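Local structure of pheromone response PrgU-like domain-containing protein (Enterococcus faecalis, 2GMQ) at residues A[14-19]-A[59-64]. The protein is of unknown biochemical function but, as a plasmid-encoded member of the PrgU family, probably takes part in a pheromone response. Sequence-based numbering, arbitrary orientation.
Sequences KEIAIQ and QEITTL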
# COMPACT_ATOMS: atom_id res chain seq x y z
N LYS A 14 -2.07 4.74 31.40
CA LYS A 14 -3.09 4.96 30.37
C LYS A 14 -2.50 4.41 29.06
O LYS A 14 -1.40 4.79 28.71
CB LYS A 14 -3.44 6.43 30.20
CG LYS A 14 -4.57 6.65 29.24
CD LYS A 14 -4.84 8.12 29.06
CE LYS A 14 -6.22 8.38 28.44
NZ LYS A 14 -6.20 7.77 27.06
N GLU A 15 -3.24 3.55 28.37
CA GLU A 15 -2.75 2.73 27.27
C GLU A 15 -3.60 3.07 26.04
O GLU A 15 -4.86 3.29 26.18
CB GLU A 15 -2.89 1.25 27.61
CG GLU A 15 -2.27 0.39 26.52
CD GLU A 15 -2.15 -1.10 26.86
OE1 GLU A 15 -1.81 -1.42 28.04
OE2 GLU A 15 -2.33 -1.94 25.93
N ILE A 16 -2.96 3.26 24.93
CA ILE A 16 -3.72 3.46 23.72
C ILE A 16 -3.15 2.52 22.65
O ILE A 16 -1.89 2.38 22.57
CB ILE A 16 -3.68 4.94 23.24
CG1 ILE A 16 -4.51 5.03 21.93
CG2 ILE A 16 -2.24 5.33 22.81
CD1 ILE A 16 -4.88 6.47 21.45
N ALA A 17 -4.04 1.84 21.90
CA ALA A 17 -3.60 0.95 20.85
C ALA A 17 -3.53 1.82 19.56
O ALA A 17 -4.46 2.62 19.30
CB ALA A 17 -4.58 -0.18 20.65
N ILE A 18 -2.45 1.67 18.80
CA ILE A 18 -2.42 2.25 17.46
C ILE A 18 -1.91 1.23 16.47
O ILE A 18 -0.91 0.50 16.76
CB ILE A 18 -1.51 3.51 17.49
CG1 ILE A 18 -1.86 4.48 18.60
CG2 ILE A 18 -1.44 4.15 16.09
CD1 ILE A 18 -1.05 5.76 18.63
N GLN A 19 -2.62 1.04 15.36
CA GLN A 19 -2.17 0.14 14.29
C GLN A 19 -0.85 0.62 13.72
O GLN A 19 -0.60 1.78 13.51
CB GLN A 19 -3.21 -0.09 13.19
CG GLN A 19 -3.78 1.17 12.61
CD GLN A 19 -4.87 0.92 11.57
OE1 GLN A 19 -5.20 -0.24 11.23
NE2 GLN A 19 -5.29 2.01 10.92
N GLN A 59 0.12 13.54 27.18
CA GLN A 59 1.09 13.13 28.19
C GLN A 59 0.50 12.20 29.26
O GLN A 59 1.23 11.76 30.13
CB GLN A 59 1.87 14.35 28.73
CG GLN A 59 2.81 14.90 27.61
CD GLN A 59 3.99 15.73 28.10
OE1 GLN A 59 3.97 16.31 29.19
NE2 GLN A 59 5.00 15.84 27.25
N GLU A 60 -0.79 11.88 29.17
CA GLU A 60 -1.43 10.87 30.03
C GLU A 60 -1.09 9.43 29.59
O GLU A 60 -1.13 8.49 30.37
CB GLU A 60 -2.95 11.05 29.99
CG GLU A 60 -3.42 12.49 30.27
CD GLU A 60 -4.89 12.57 30.64
OE1 GLU A 60 -5.59 11.54 30.65
OE2 GLU A 60 -5.34 13.70 30.91
N ILE A 61 -0.75 9.27 28.32
CA ILE A 61 -0.47 7.96 27.75
C ILE A 61 0.89 7.45 28.28
O ILE A 61 1.89 8.11 28.15
CB ILE A 61 -0.41 8.03 26.21
CG1 ILE A 61 -1.82 8.35 25.60
CG2 ILE A 61 0.07 6.71 25.69
CD1 ILE A 61 -1.85 9.04 24.21
N THR A 62 0.88 6.27 28.88
CA THR A 62 2.10 5.62 29.38
C THR A 62 2.55 4.42 28.50
O THR A 62 3.70 4.01 28.60
CB THR A 62 1.89 5.11 30.79
OG1 THR A 62 0.82 4.14 30.82
CG2 THR A 62 1.58 6.28 31.69
N THR A 63 1.63 3.88 27.70
CA THR A 63 1.84 2.67 26.92
C THR A 63 1.13 2.76 25.56
O THR A 63 -0.06 3.17 25.48
CB THR A 63 1.17 1.50 27.69
OG1 THR A 63 1.76 1.47 29.00
CG2 THR A 63 1.48 0.18 26.96
N LEU A 64 1.87 2.41 24.52
CA LEU A 64 1.26 2.25 23.17
C LEU A 64 1.19 0.76 22.91
O LEU A 64 2.21 0.04 23.08
CB LEU A 64 2.11 2.86 22.06
CG LEU A 64 2.47 4.31 22.11
CD1 LEU A 64 3.18 4.73 20.83
CD2 LEU A 64 1.27 5.24 22.46
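The carbonyl oxygen of Lys-14 is the most firmly held polar atom where strand 15-19 meets the start of strand 63-68. Two successive amides grip it: Thr-62 N at 2.7 Å, lying in the carbonyl plane with an N-H...O angle of 161°, and, more weakly, Thr-63 N at 3.3 Å from Lys-14 O. A CA-H...O contact from Ile-61 adds a third approach. Thr-62 turns its hydroxyl back to the same residue: with OG1 between its own N and carbonyl carbon (chi1 61°), OG1 accepts a hydrogen bond from Lys-14 N at 3.0 Å, so both backbone polar groups of Lys-14 are engaged by one threonine. The contact thus exemplifies parallel strand pairing entered through a loop threonine: Glu-15 then pairs with Thr-63 and Ile-16 with Leu-64, and Ile-16 N donates to Thr-63 O at 3.0 Å, nearly along the C=O axis. It joins the strand outermost within the chain to the middle strand of a mixed three-stranded sheet; a backbone hydrogen bond links Leu-64 to Leu-75 of the antiparallel third strand, while Asn-50 OD1 of the second subunit accepts one from Ala-17 N. On one face, Ile-16 and Leu-64 lie side by side, Ile-16 CG2 3.5 Å from Leu-64 CD2, and Ile-61 crosses obliquely to bring its CG2 to the same methyl of Ile-16. On the other, the extended chain of Glu-15 crosses Thr-63 obliquely, CG beside CG2. At the N-terminal end, Lys-14 CD lies 3.6 Å from Glu-60 CB, while Lys-14 NZ remains 5.2 Å from Glu-60 OE1, where opposite charges may still attract.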